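Long-range contacts in cytosolic phospholipase A2 delta (Homo sapiens, PDB 5IZ5), which selectively hydrolyses the sn-2 ester of glycerophospholipids in a calcium-dependent manner, preferring linoleic acid there, and releases a lysophospholipid and a fatty acid: residues P702-P706 with L719-P723; P714-H718 with Y791-S796; L409-R413 with A588-F593; L537-W543 with R577-L583. The protein carries 3 engineered substitutions. All coordinates share one frame; numbering follows the deposited sequence.

Overall arrangement
From the N terminus, the first segment met is 409-413, whose partner 588-593 comes some 175 residues later, so contact 3 closes a wide loop by pairing two helices of the catalytic domain. Contact 4 lies wholly within that loop and folds 577-583 back onto helix 534-543. The two touch, Trp-543 packing against Ala-590, and their centres are 16 Å apart. Farther along, contacts 1 and 2 cross: 702-706, 714-718, 719-723 and 791-796 alternate, and 714-718 runs directly into 719-723. Contact 1 thereby fastens the approach to helix 708-712 to the short strand 718-720, while contact 2 ties that strand's entry to the end of helix 779-794.

Contact 1. Residues P702-P706 with L719-P723; sequences PRVEP and LFSDP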
loop_
_atom_site.group_PDB
_atom_site.type_symbol
_atom_site.label_atom_id
_atom_site.label_comp_id
_atom_site.label_asym_id
_atom_site.label_seq_id
_atom_site.Cartn_x
_atom_site.Cartn_y
_atom_site.Cartn_z
ATOM N N PRO B 702 -11.498 -18.464 14.502
ATOM C CA PRO B 702 -12.302 -19.682 14.658
ATOM C C PRO B 702 -12.369 -20.506 13.389
ATOM O O PRO B 702 -12.160 -19.991 12.290
ATOM C CB PRO B 702 -13.703 -19.150 14.988
ATOM C CG PRO B 702 -13.736 -17.800 14.375
ATOM C CD PRO B 702 -12.341 -17.257 14.518
ATOM N N ARG B 703 -12.671 -21.785 13.554
ATOM C CA ARG B 703 -12.885 -22.665 12.425
ATOM C C ARG B 703 -14.115 -22.200 11.661
ATOM O O ARG B 703 -15.105 -21.792 12.258
ATOM C CB ARG B 703 -13.073 -24.110 12.892
ATOM C CG ARG B 703 -11.951 -24.620 13.775
ATOM C CD ARG B 703 -11.931 -26.122 13.830
ATOM N NE ARG B 703 -10.785 -26.574 14.610
ATOM C CZ ARG B 703 -10.824 -27.055 15.852
ATOM N NH1 ARG B 703 -11.969 -27.178 16.520
ATOM N NH2 ARG B 703 -9.689 -27.424 16.433
ATOM N N VAL B 704 -14.033 -22.253 10.338
ATOM C CA VAL B 704 -15.143 -21.905 9.467
ATOM C C VAL B 704 -15.514 -23.183 8.743
ATOM O O VAL B 704 -14.982 -23.483 7.664
ATOM C CB VAL B 704 -14.772 -20.783 8.473
ATOM C CG1 VAL B 704 -15.925 -20.478 7.531
ATOM C CG2 VAL B 704 -14.379 -19.523 9.225
ATOM N N GLU B 705 -16.418 -23.939 9.367
ATOM C CA GLU B 705 -16.809 -25.256 8.892
ATOM C C GLU B 705 -18.316 -25.341 8.744
ATOM O O GLU B 705 -18.977 -26.033 9.514
ATOM C CB GLU B 705 -16.303 -26.328 9.860
ATOM C CG GLU B 705 -14.792 -26.491 9.829
ATOM C CD GLU B 705 -14.236 -27.261 11.024
ATOM O OE1 GLU B 705 -14.964 -27.456 12.017
ATOM O OE2 GLU B 705 -13.055 -27.667 10.989
ATOM N N PRO B 706 -18.868 -24.637 7.744
ATOM C CA PRO B 706 -20.289 -24.785 7.474
ATOM C C PRO B 706 -20.642 -26.213 7.025
ATOM O O PRO B 706 -19.885 -26.836 6.285
ATOM C CB PRO B 706 -20.537 -23.785 6.344
ATOM C CG PRO B 706 -19.220 -23.627 5.664
ATOM C CD PRO B 706 -18.210 -23.743 6.770
ATOM N N LEU B 719 -22.884 -18.254 12.895
ATOM C CA LEU B 719 -21.942 -18.019 13.980
ATOM C C LEU B 719 -20.718 -18.906 13.828
ATOM O O LEU B 719 -20.843 -20.124 13.691
ATOM C CB LEU B 719 -22.613 -18.308 15.327
ATOM C CG LEU B 719 -21.727 -18.243 16.573
ATOM C CD1 LEU B 719 -21.296 -16.816 16.859
ATOM C CD2 LEU B 719 -22.465 -18.819 17.769
ATOM N N PHE B 720 -19.538 -18.292 13.849
ATOM C CA PHE B 720 -18.286 -19.032 13.882
ATOM C C PHE B 720 -17.506 -18.571 15.087
ATOM O O PHE B 720 -17.078 -17.420 15.150
ATOM C CB PHE B 720 -17.498 -18.821 12.598
ATOM C CG PHE B 720 -18.200 -19.354 11.382
ATOM C CD1 PHE B 720 -18.263 -20.723 11.149
ATOM C CD2 PHE B 720 -18.822 -18.496 10.482
ATOM C CE1 PHE B 720 -18.914 -21.221 10.032
ATOM C CE2 PHE B 720 -19.476 -18.986 9.365
ATOM C CZ PHE B 720 -19.524 -20.351 9.140
ATOM N N SER B 721 -17.337 -19.478 16.042
ATOM C CA SER B 721 -16.754 -19.147 17.321
ATOM C C SER B 721 -16.165 -20.384 17.990
ATOM O O SER B 721 -16.743 -21.473 17.945
ATOM C CB SER B 721 -17.819 -18.499 18.210
ATOM O OG SER B 721 -17.921 -19.117 19.471
ATOM N N ASP B 722 -15.015 -20.195 18.623
ATOM C CA ASP B 722 -14.289 -21.275 19.281
ATOM C C ASP B 722 -14.143 -20.907 20.755
ATOM O O ASP B 722 -13.191 -20.228 21.137
ATOM C CB ASP B 722 -12.921 -21.510 18.614
ATOM C CG ASP B 722 -13.008 -22.384 17.367
ATOM O OD1 ASP B 722 -14.130 -22.764 16.963
ATOM O OD2 ASP B 722 -11.941 -22.682 16.780
ATOM N N PRO B 723 -15.104 -21.336 21.594
ATOM C CA PRO B 723 -15.021 -20.993 23.018
ATOM C C PRO B 723 -13.775 -21.564 23.714
ATOM O O PRO B 723 -13.344 -21.031 24.735
ATOM C CB PRO B 723 -16.308 -21.587 23.602
ATOM C CG PRO B 723 -16.703 -22.660 22.651
ATOM C CD PRO B 723 -16.285 -22.168 21.298
#
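Asp-722 OD2 is the polar atom on which the two segments converge. The backbone N of Arg-703 reaches it at 3.4 Å in a weak hydrogen bond, Arg-703 CG lies 3.6 Å from the same OD2, and Pro-702 CA is also close. The Arg-703 guanidinium adds only charge: OD2 stands above one of its faces, 4.5 Å from NH1, and no N-H points at it. Pro-702 CG rests 3.5 Å from Phe-720 O, at the point where the chain leaves strand 718-720. The apolar end belongs to the Phe-720 ring. With its CG anti to the carbonyl carbon (chi1 -64°), the ring extends along the loop, and Val-704 CG1 covers one face as a CH-pi contact, 4.1 Å from the ring centroid. Pro-706 N lies at the ring edge, and Pro-706 CD is 4.2 Å from Phe-720 CE1. Leu-687 of helix 685-696 and His-733 of strand 730-734 also touch this ring, which therefore joins the loop to that helix and to the end of the mixed sheet in the catalytic domain. With one weak bond and a charge pair beyond salt-bridge range, cohesion probably comes mainly from the buried phenylalanine, with Asp-722 adding a modest electrostatic pull.

Contact 2. Residues P714-H718 with Y791-S796; sequences PRECH and YNVQTS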
loop_
_atom_site.group_PDB
_atom_site.type_symbol
_atom_site.label_atom_id
_atom_site.label_comp_id
_atom_site.label_asym_id
_atom_site.label_seq_id
_atom_site.Cartn_x
_atom_site.Cartn_y
_atom_site.Cartn_z
ATOM N N PRO B 714 -27.656 -21.336 2.562
ATOM C CA PRO B 714 -27.193 -20.470 3.641
ATOM C C PRO B 714 -28.322 -19.627 4.210
ATOM O O PRO B 714 -29.254 -19.271 3.496
ATOM C CB PRO B 714 -26.118 -19.597 2.983
ATOM C CG PRO B 714 -26.313 -19.729 1.517
ATOM C CD PRO B 714 -27.056 -20.996 1.258
ATOM N N ARG B 715 -28.238 -19.370 5.509
ATOM C CA ARG B 715 -29.178 -18.545 6.238
ATOM C C ARG B 715 -28.653 -17.119 6.406
ATOM O O ARG B 715 -27.513 -16.808 6.055
ATOM C CB ARG B 715 -29.436 -19.165 7.615
ATOM C CG ARG B 715 -29.733 -20.658 7.577
ATOM C CD ARG B 715 -29.989 -21.216 8.968
ATOM N NE ARG B 715 -28.794 -21.172 9.816
ATOM C CZ ARG B 715 -27.782 -22.037 9.766
ATOM N NH1 ARG B 715 -27.785 -23.045 8.897
ATOM N NH2 ARG B 715 -26.750 -21.893 10.594
ATOM N N GLU B 716 -29.497 -16.264 6.972
ATOM C CA GLU B 716 -29.180 -14.850 7.142
ATOM C C GLU B 716 -27.957 -14.600 8.033
ATOM O O GLU B 716 -27.267 -13.591 7.875
ATOM C CB GLU B 716 -30.376 -14.105 7.731
ATOM C CG GLU B 716 -31.552 -13.904 6.784
ATOM C CD GLU B 716 -32.566 -15.037 6.814
ATOM O OE1 GLU B 716 -32.228 -16.144 7.273
ATOM O OE2 GLU B 716 -33.707 -14.824 6.362
ATOM N N CYS B 717 -27.685 -15.516 8.955
ATOM C CA CYS B 717 -26.626 -15.323 9.928
ATOM C C CYS B 717 -26.008 -16.640 10.360
ATOM O O CYS B 717 -26.720 -17.564 10.740
ATOM C CB CYS B 717 -27.203 -14.612 11.143
ATOM S SG CYS B 717 -25.977 -14.198 12.394
ATOM N N HIS B 718 -24.682 -16.722 10.295
ATOM C CA HIS B 718 -23.945 -17.891 10.762
ATOM C C HIS B 718 -22.914 -17.502 11.799
ATOM O O HIS B 718 -22.143 -16.564 11.591
ATOM C CB HIS B 718 -23.206 -18.549 9.608
ATOM C CG HIS B 718 -24.105 -19.142 8.576
ATOM N ND1 HIS B 718 -24.310 -20.500 8.455
ATOM C CD2 HIS B 718 -24.851 -18.560 7.610
ATOM C CE1 HIS B 718 -25.143 -20.727 7.454
ATOM N NE2 HIS B 718 -25.485 -19.566 6.927
ATOM N N TYR B 791 -33.216 -6.184 6.335
ATOM C CA TYR B 791 -33.995 -7.258 6.938
ATOM C C TYR B 791 -33.110 -8.358 7.523
ATOM O O TYR B 791 -33.301 -8.764 8.670
ATOM C CB TYR B 791 -34.953 -7.852 5.907
ATOM C CG TYR B 791 -35.670 -9.080 6.394
ATOM C CD1 TYR B 791 -36.906 -8.987 7.029
ATOM C CD2 TYR B 791 -35.114 -10.337 6.218
ATOM C CE1 TYR B 791 -37.564 -10.119 7.477
ATOM C CE2 TYR B 791 -35.761 -11.467 6.660
ATOM C CZ TYR B 791 -36.987 -11.357 7.289
ATOM O OH TYR B 791 -37.636 -12.487 7.731
ATOM N N ASN B 792 -32.151 -8.836 6.733
ATOM C CA ASN B 792 -31.262 -9.927 7.155
ATOM C C ASN B 792 -30.517 -9.649 8.448
ATOM O O ASN B 792 -30.246 -10.565 9.219
ATOM C CB ASN B 792 -30.242 -10.262 6.067
ATOM C CG ASN B 792 -30.856 -10.991 4.896
ATOM O OD1 ASN B 792 -32.063 -11.240 4.866
ATOM N ND2 ASN B 792 -30.028 -11.352 3.929
ATOM N N VAL B 793 -30.176 -8.390 8.684
ATOM C CA VAL B 793 -29.527 -8.018 9.934
ATOM C C VAL B 793 -30.560 -7.879 11.059
ATOM O O VAL B 793 -30.342 -8.379 12.160
ATOM C CB VAL B 793 -28.681 -6.738 9.769
ATOM C CG1 VAL B 793 -28.279 -6.161 11.120
ATOM C CG2 VAL B 793 -27.441 -7.050 8.944
ATOM N N GLN B 794 -31.679 -7.212 10.783
ATOM C CA GLN B 794 -32.733 -7.049 11.796
ATOM C C GLN B 794 -33.248 -8.389 12.320
ATOM O O GLN B 794 -33.339 -8.598 13.524
ATOM C CB GLN B 794 -33.885 -6.196 11.268
ATOM C CG GLN B 794 -33.633 -4.708 11.431
ATOM C CD GLN B 794 -34.734 -3.852 10.840
ATOM O OE1 GLN B 794 -35.662 -4.357 10.210
ATOM N NE2 GLN B 794 -34.633 -2.545 11.038
ATOM N N THR B 795 -33.544 -9.310 11.411
ATOM C CA THR B 795 -33.974 -10.653 11.804
ATOM C C THR B 795 -32.916 -11.435 12.595
ATOM O O THR B 795 -33.231 -12.458 13.183
ATOM C CB THR B 795 -34.379 -11.491 10.588
ATOM O OG1 THR B 795 -35.252 -12.549 11.012
ATOM C CG2 THR B 795 -33.156 -12.074 9.929
ATOM N N SER B 796 -31.664 -10.983 12.573
ATOM C CA SER B 796 -30.589 -11.638 13.316
ATOM C C SER B 796 -30.283 -10.924 14.629
ATOM O O SER B 796 -29.276 -11.221 15.277
ATOM C CB SER B 796 -29.321 -11.678 12.459
ATOM O OG SER B 796 -29.595 -12.194 11.177
HETATM O O HOH W 1 -27.251 -11.976 5.641
HETATM O O HOH W 2 -33.583 -13.522 3.912
#
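The ring of Tyr-791 is met at its edge, in its plane, by Glu-716 OE2, which lies 3.9 Å from Tyr-791 CE2, and Asn-792 OD1 also sits at that edge; one face carries Thr-795 CB. The Glu-716 carboxylate is turned 47° from the ring and stands nearly upright, 83°, to the amide of Asn-792. Here the loop leading into strand 718-720 packs against the last part of helix 779-794 and the start of helix 797-810 in the catalytic domain. With CG anti to the carbonyl carbon (chi1 -72°), Glu-716 sets its CG 3.3 Å from Asn-792 OD1, and the bend at chi2 then swings the carboxylate toward the Tyr-791 edge. One water joins Glu-716 OE2 to Asn-792 OD1, donating to both, and another accepts weakly from Asn-792 ND2 while donating to Glu-716 O. Ser-740 binds both Glu-716 OE2 and Tyr-791 OH, and Val-737 O takes Asn-792 ND2, so these polar ends are knit into a wider network. Ser-796 sits at the N-cap position of helix 797-810, but its OG turns back and donates to Asn-792 O at 2.6 Å, nearly in line with the carbonyl, instead of capping. With an alanine here, the Asn-792 carbonyl would probably lose its hydroxyl partner and a small gap would open beside Cys-717. Ser-796 OG lies 3.4 Å from Cys-717 CB.

Contact 3. Residues L409-R413 with A588-F593; sequences LASYR and ALAQAF
Leu-409 forms the tight part of this helix pair, its two methyls spread over the backbone and side chains of segment 588-593. CD1 lies 3.8 Å from Ala-588 CB, while CD2 faces Leu-589 CD2 at 4.0 Å and also approaches Phe-593 CE2. The tip thus sits as a knob in the hole made by Ala-588, Leu-589, Ala-592 and Phe-593. Phe-593 answers from the other helix, driving its ring edge against the first. Its CZ is 3.6 Å from Tyr-412 CB, and in the ring plane it meets both Leu-409 O and Arg-413 N, the two ends of a single helical hydrogen bond. The Tyr-412 side chain crosses Phe-593 at about a right angle, CE2 of the phenylalanine lying near the plane of the tyrosine ring. A single knob-in-hole contact therefore joins two helices of the catalytic domain running in roughly the same direction, their local axes 10.9 Å apart and crossing at -35°. Leu-431 of helix 428-441 and Trp-543 of helix 534-543 cover Phe-593 further, and Tyr-412 OH is hydrogen-bonded to Ser-438 OG. The outer side is looser. The exposed Arg-413 side chain gives the interface little beyond its CB, 4.1 Å from Phe-593 CZ, before its bent chain turns the guanidinium into a salt bridge with Glu-417 of its own helix.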
loop_
_atom_site.group_PDB
_atom_site.type_symbol
_atom_site.label_atom_id
_atom_site.label_comp_id
_atom_site.label_asym_id
_atom_site.label_seq_id
_atom_site.Cartn_x
_atom_site.Cartn_y
_atom_site.Cartn_z
ATOM N N LEU B 409 -16.643 15.214 -20.224
ATOM C CA LEU B 409 -15.483 14.619 -20.874
ATOM C C LEU B 409 -14.344 15.633 -21.033
ATOM O O LEU B 409 -13.174 15.313 -20.780
ATOM C CB LEU B 409 -15.902 14.031 -22.218
ATOM C CG LEU B 409 -16.838 12.812 -22.113
ATOM C CD1 LEU B 409 -17.346 12.450 -23.496
ATOM C CD2 LEU B 409 -16.195 11.596 -21.454
ATOM N N ALA B 410 -14.697 16.860 -21.406
ATOM C CA ALA B 410 -13.738 17.959 -21.491
ATOM C C ALA B 410 -13.083 18.239 -20.133
ATOM O O ALA B 410 -11.868 18.446 -20.056
ATOM C CB ALA B 410 -14.418 19.215 -22.007
ATOM N N SER B 411 -13.885 18.228 -19.070
ATOM C CA SER B 411 -13.371 18.423 -17.709
ATOM C C SER B 411 -12.382 17.338 -17.325
ATOM O O SER B 411 -11.375 17.633 -16.682
ATOM C CB SER B 411 -14.507 18.454 -16.683
ATOM O OG SER B 411 -15.423 19.475 -17.007
ATOM N N TYR B 412 -12.656 16.088 -17.703
ATOM C CA TYR B 412 -11.715 15.015 -17.403
ATOM C C TYR B 412 -10.378 15.308 -18.063
ATOM O O TYR B 412 -9.314 15.221 -17.434
ATOM C CB TYR B 412 -12.191 13.633 -17.894
ATOM C CG TYR B 412 -13.442 13.051 -17.286
ATOM C CD1 TYR B 412 -13.989 13.548 -16.102
ATOM C CD2 TYR B 412 -14.065 11.962 -17.896
ATOM C CE1 TYR B 412 -15.131 12.990 -15.562
ATOM C CE2 TYR B 412 -15.203 11.397 -17.360
ATOM C CZ TYR B 412 -15.728 11.913 -16.190
ATOM O OH TYR B 412 -16.862 11.365 -15.654
ATOM N N ARG B 413 -10.442 15.641 -19.346
ATOM C CA ARG B 413 -9.243 15.887 -20.125
ATOM C C ARG B 413 -8.438 17.045 -19.558
ATOM O O ARG B 413 -7.219 16.944 -19.405
ATOM C CB ARG B 413 -9.608 16.172 -21.583
ATOM C CG ARG B 413 -8.396 16.366 -22.482
ATOM C CD ARG B 413 -7.418 15.222 -22.340
ATOM N NE ARG B 413 -7.133 14.601 -23.632
ATOM C CZ ARG B 413 -6.059 14.822 -24.379
ATOM N NH1 ARG B 413 -5.117 15.665 -24.002
ATOM N NH2 ARG B 413 -5.929 14.186 -25.528
ATOM N N ALA B 588 -19.371 7.473 -25.574
ATOM C CA ALA B 588 -18.730 8.782 -25.625
ATOM C C ALA B 588 -17.437 8.745 -24.807
ATOM O O ALA B 588 -16.430 9.324 -25.201
ATOM C CB ALA B 588 -19.668 9.863 -25.112
ATOM N N LEU B 589 -17.470 8.028 -23.686
ATOM C CA LEU B 589 -16.314 7.902 -22.806
ATOM C C LEU B 589 -15.165 7.222 -23.541
ATOM O O LEU B 589 -14.035 7.708 -23.525
ATOM C CB LEU B 589 -16.673 7.090 -21.554
ATOM C CG LEU B 589 -15.949 7.348 -20.226
ATOM C CD1 LEU B 589 -15.763 6.028 -19.480
ATOM C CD2 LEU B 589 -14.614 8.065 -20.357
ATOM N N ALA B 590 -15.465 6.088 -24.174
ATOM C CA ALA B 590 -14.466 5.331 -24.918
ATOM C C ALA B 590 -13.946 6.135 -26.098
ATOM O O ALA B 590 -12.748 6.175 -26.345
ATOM C CB ALA B 590 -15.046 4.008 -25.397
ATOM N N GLN B 591 -14.845 6.797 -26.808
ATOM C CA GLN B 591 -14.452 7.599 -27.964
ATOM C C GLN B 591 -13.457 8.701 -27.585
ATOM O O GLN B 591 -12.503 8.967 -28.322
ATOM C CB GLN B 591 -15.696 8.169 -28.645
ATOM C CG GLN B 591 -16.483 7.117 -29.395
ATOM C CD GLN B 591 -17.436 7.703 -30.416
ATOM O OE1 GLN B 591 -18.090 8.722 -30.174
ATOM N NE2 GLN B 591 -17.523 7.055 -31.571
ATOM N N ALA B 592 -13.660 9.313 -26.422
ATOM C CA ALA B 592 -12.792 10.398 -25.966
ATOM C C ALA B 592 -11.467 9.908 -25.391
ATOM O O ALA B 592 -10.468 10.610 -25.500
ATOM C CB ALA B 592 -13.510 11.248 -24.930
ATOM N N PHE B 593 -11.465 8.718 -24.782
ATOM C CA PHE B 593 -10.372 8.271 -23.913
ATOM C C PHE B 593 -9.736 6.910 -24.217
ATOM O O PHE B 593 -8.701 6.566 -23.645
ATOM C CB PHE B 593 -10.889 8.331 -22.476
ATOM C CG PHE B 593 -10.905 9.722 -21.930
ATOM C CD1 PHE B 593 -9.726 10.335 -21.508
ATOM C CD2 PHE B 593 -12.078 10.443 -21.893
ATOM C CE1 PHE B 593 -9.739 11.631 -21.032
ATOM C CE2 PHE B 593 -12.097 11.738 -21.408
ATOM C CZ PHE B 593 -10.927 12.334 -20.984
#

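Contact 4. Residues L537-W543 with R577-L583; sequences LNLLDAW and RLEASWL. With SO4 (sulfate ion), chain M.
Helix 534-543 of the catalytic domain, whose Asn-538 side chain lies about 8 Å from the substrate-binding Gly-335, is clasped along one side by the returning loop 577-583. Arg-577 makes the polar grip on residues one helical turn apart. Its NH2 meets Asp-541 OD2 at 2.9 Å in a salt bridge, fairly straight (159°) and nearly in the guanidinium plane, on the anti side of a carboxylate turned almost perpendicular to it. NH1 bonds Asn-538 OD1, also at 2.9 Å, from above the carbonyl plane, and reaches Asp-541 OD2 weakly. The bend at chi3 (63°) curls the arginine back over the helix, and Leu-578 CD2 covers one face of the guanidinium. In Arg-577's place an alanine would probably leave the Asp-541 carboxylate without its counter-charge and the Asn-538 amide free to turn. Farther along, Leu-583 CG packs 3.6 Å from Ala-542 CB, while its CD1 presses on Leu-539 CD1 at 3.4 Å, tighter than usual for two carbons. Leu-539 CD1 also touches Trp-582 CZ3, 3.9 Å away. A water accepts from Trp-543 NE1 and donates to Trp-582 O, linking the helix end to the loop. The salt bridge and the bond to Asn-538, sheltered by Leu-578, thus hold the start of the loop, while Leu-583 and Trp-582 pack its end on Leu-539 and Ala-542; together they probably keep it close against the helix.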
loop_
_atom_site.group_PDB
_atom_site.type_symbol
_atom_site.label_atom_id
_atom_site.label_comp_id
_atom_site.label_asym_id
_atom_site.label_seq_id
_atom_site.Cartn_x
_atom_site.Cartn_y
_atom_site.Cartn_z
ATOM N N LEU B 537 -8.981 -2.827 -14.444
ATOM C CA LEU B 537 -8.776 -4.010 -15.254
ATOM C C LEU B 537 -10.011 -4.336 -16.087
ATOM O O LEU B 537 -9.882 -4.752 -17.233
ATOM C CB LEU B 537 -8.382 -5.193 -14.372
ATOM C CG LEU B 537 -8.345 -6.604 -14.970
ATOM C CD1 LEU B 537 -7.444 -7.489 -14.126
ATOM C CD2 LEU B 537 -9.729 -7.239 -15.067
ATOM N N ASN B 538 -11.205 -4.145 -15.532
ATOM C CA ASN B 538 -12.421 -4.362 -16.314
ATOM C C ASN B 538 -12.549 -3.374 -17.471
ATOM O O ASN B 538 -13.083 -3.708 -18.529
ATOM C CB ASN B 538 -13.673 -4.288 -15.455
ATOM C CG ASN B 538 -13.788 -5.452 -14.498
ATOM O OD1 ASN B 538 -12.997 -6.397 -14.549
ATOM N ND2 ASN B 538 -14.767 -5.384 -13.612
ATOM N N LEU B 539 -12.063 -2.153 -17.265
ATOM C CA LEU B 539 -12.112 -1.137 -18.317
ATOM C C LEU B 539 -11.137 -1.534 -19.423
ATOM O O LEU B 539 -11.434 -1.391 -20.602
ATOM C CB LEU B 539 -11.759 0.248 -17.763
ATOM C CG LEU B 539 -12.068 1.481 -18.623
ATOM C CD1 LEU B 539 -13.519 1.559 -19.074
ATOM C CD2 LEU B 539 -11.697 2.760 -17.868
ATOM N N LEU B 540 -9.993 -2.078 -19.029
ATOM C CA LEU B 540 -8.967 -2.467 -19.985
ATOM C C LEU B 540 -9.436 -3.617 -20.884
ATOM O O LEU B 540 -9.229 -3.576 -22.094
ATOM C CB LEU B 540 -7.684 -2.843 -19.234
ATOM C CG LEU B 540 -6.509 -3.348 -20.117
ATOM C CD1 LEU B 540 -5.187 -2.632 -19.850
ATOM C CD2 LEU B 540 -6.301 -4.844 -19.938
ATOM N N ASP B 541 -10.062 -4.633 -20.294
ATOM C CA ASP B 541 -10.607 -5.760 -21.064
ATOM C C ASP B 541 -11.786 -5.380 -21.960
ATOM O O ASP B 541 -11.893 -5.848 -23.096
ATOM C CB ASP B 541 -11.070 -6.891 -20.140
ATOM C CG ASP B 541 -9.924 -7.684 -19.525
ATOM O OD1 ASP B 541 -8.744 -7.479 -19.896
ATOM O OD2 ASP B 541 -10.223 -8.533 -18.653
ATOM N N ALA B 542 -12.691 -4.563 -21.438
ATOM C CA ALA B 542 -13.848 -4.118 -22.208
ATOM C C ALA B 542 -13.450 -3.245 -23.401
ATOM O O ALA B 542 -14.138 -3.238 -24.419
ATOM C CB ALA B 542 -14.818 -3.366 -21.316
ATOM N N TRP B 543 -12.343 -2.519 -23.271
ATOM C CA TRP B 543 -11.941 -1.536 -24.274
ATOM C C TRP B 543 -10.927 -2.015 -25.294
ATOM O O TRP B 543 -11.042 -1.672 -26.463
ATOM C CB TRP B 543 -11.382 -0.275 -23.608
ATOM C CG TRP B 543 -12.443 0.682 -23.147
ATOM C CD1 TRP B 543 -13.781 0.436 -23.066
ATOM C CD2 TRP B 543 -12.255 2.029 -22.697
ATOM N NE1 TRP B 543 -14.444 1.549 -22.609
ATOM C CE2 TRP B 543 -13.528 2.540 -22.370
ATOM C CE3 TRP B 543 -11.135 2.856 -22.543
ATOM C CZ2 TRP B 543 -13.713 3.839 -21.892
ATOM C CZ3 TRP B 543 -11.322 4.149 -22.071
ATOM C CH2 TRP B 543 -12.601 4.624 -21.748
ATOM N N ARG B 577 -19.294 -10.324 -16.351
ATOM C CA ARG B 577 -18.295 -9.395 -15.806
ATOM C C ARG B 577 -18.181 -8.095 -16.596
ATOM O O ARG B 577 -18.366 -7.019 -16.040
ATOM C CB ARG B 577 -16.922 -10.074 -15.728
ATOM C CG ARG B 577 -15.849 -9.255 -15.019
ATOM C CD ARG B 577 -14.567 -10.053 -14.845
ATOM N NE ARG B 577 -13.968 -10.412 -16.132
ATOM C CZ ARG B 577 -12.996 -9.741 -16.754
ATOM N NH1 ARG B 577 -12.460 -8.643 -16.228
ATOM N NH2 ARG B 577 -12.549 -10.180 -17.925
ATOM N N LEU B 578 -17.884 -8.203 -17.888
ATOM C CA LEU B 578 -17.685 -7.028 -18.737
ATOM C C LEU B 578 -18.953 -6.638 -19.492
ATOM O O LEU B 578 -18.931 -6.469 -20.713
ATOM C CB LEU B 578 -16.550 -7.284 -19.730
ATOM C CG LEU B 578 -15.229 -7.748 -19.122
ATOM C CD1 LEU B 578 -14.211 -7.970 -20.225
ATOM C CD2 LEU B 578 -14.709 -6.752 -18.094
ATOM N N GLU B 579 -20.055 -6.485 -18.763
ATOM C CA GLU B 579 -21.310 -6.053 -19.367
ATOM C C GLU B 579 -22.078 -5.090 -18.469
ATOM O O GLU B 579 -22.705 -5.477 -17.480
ATOM C CB GLU B 579 -22.169 -7.254 -19.783
ATOM C CG GLU B 579 -22.081 -7.547 -21.276
ATOM C CD GLU B 579 -22.476 -8.965 -21.630
ATOM O OE1 GLU B 579 -23.551 -9.415 -21.183
ATOM O OE2 GLU B 579 -21.713 -9.625 -22.366
ATOM N N ALA B 580 -21.971 -3.821 -18.831
ATOM C CA ALA B 580 -22.744 -2.743 -18.252
ATOM C C ALA B 580 -22.631 -1.597 -19.244
ATOM O O ALA B 580 -21.681 -1.551 -20.027
ATOM C CB ALA B 580 -22.176 -2.348 -16.902
ATOM N N SER B 581 -23.582 -0.673 -19.217
ATOM C CA SER B 581 -23.653 0.365 -20.237
ATOM C C SER B 581 -22.409 1.244 -20.289
ATOM O O SER B 581 -21.860 1.467 -21.360
ATOM C CB SER B 581 -24.859 1.265 -20.003
ATOM O OG SER B 581 -26.063 0.526 -20.066
ATOM N N TRP B 582 -21.992 1.758 -19.132
ATOM C CA TRP B 582 -20.856 2.689 -19.054
ATOM C C TRP B 582 -19.545 2.112 -19.594
ATOM O O TRP B 582 -18.685 2.849 -20.071
ATOM C CB TRP B 582 -20.641 3.144 -17.598
ATOM C CG TRP B 582 -19.953 2.129 -16.726
ATOM C CD1 TRP B 582 -20.545 1.109 -16.040
ATOM C CD2 TRP B 582 -18.549 2.037 -16.449
ATOM N NE1 TRP B 582 -19.600 0.381 -15.362
ATOM C CE2 TRP B 582 -18.368 0.930 -15.592
ATOM C CE3 TRP B 582 -17.427 2.776 -16.845
ATOM C CZ2 TRP B 582 -17.110 0.549 -15.120
ATOM C CZ3 TRP B 582 -16.175 2.394 -16.372
ATOM C CH2 TRP B 582 -16.030 1.291 -15.519
ATOM N N LEU B 583 -19.422 0.794 -19.524
ATOM C CA LEU B 583 -18.175 0.092 -19.782
ATOM C C LEU B 583 -17.945 -0.291 -21.263
ATOM O O LEU B 583 -16.836 -0.688 -21.634
ATOM C CB LEU B 583 -18.156 -1.160 -18.900
ATOM C CG LEU B 583 -16.835 -1.884 -18.687
ATOM C CD1 LEU B 583 -15.705 -0.905 -18.406
ATOM C CD2 LEU B 583 -16.963 -2.903 -17.564
HETATM S S SO4 M . -27.458 3.862 -18.527
HETATM O O1 SO4 M . -28.885 3.819 -18.130
HETATM O O2 SO4 M . -26.600 3.705 -17.331
HETATM O O3 SO4 M . -27.181 2.774 -19.488
HETATM O O4 SO4 M . -27.157 5.154 -19.179
HETATM O O HOH W 3 -17.026 2.701 -22.134
#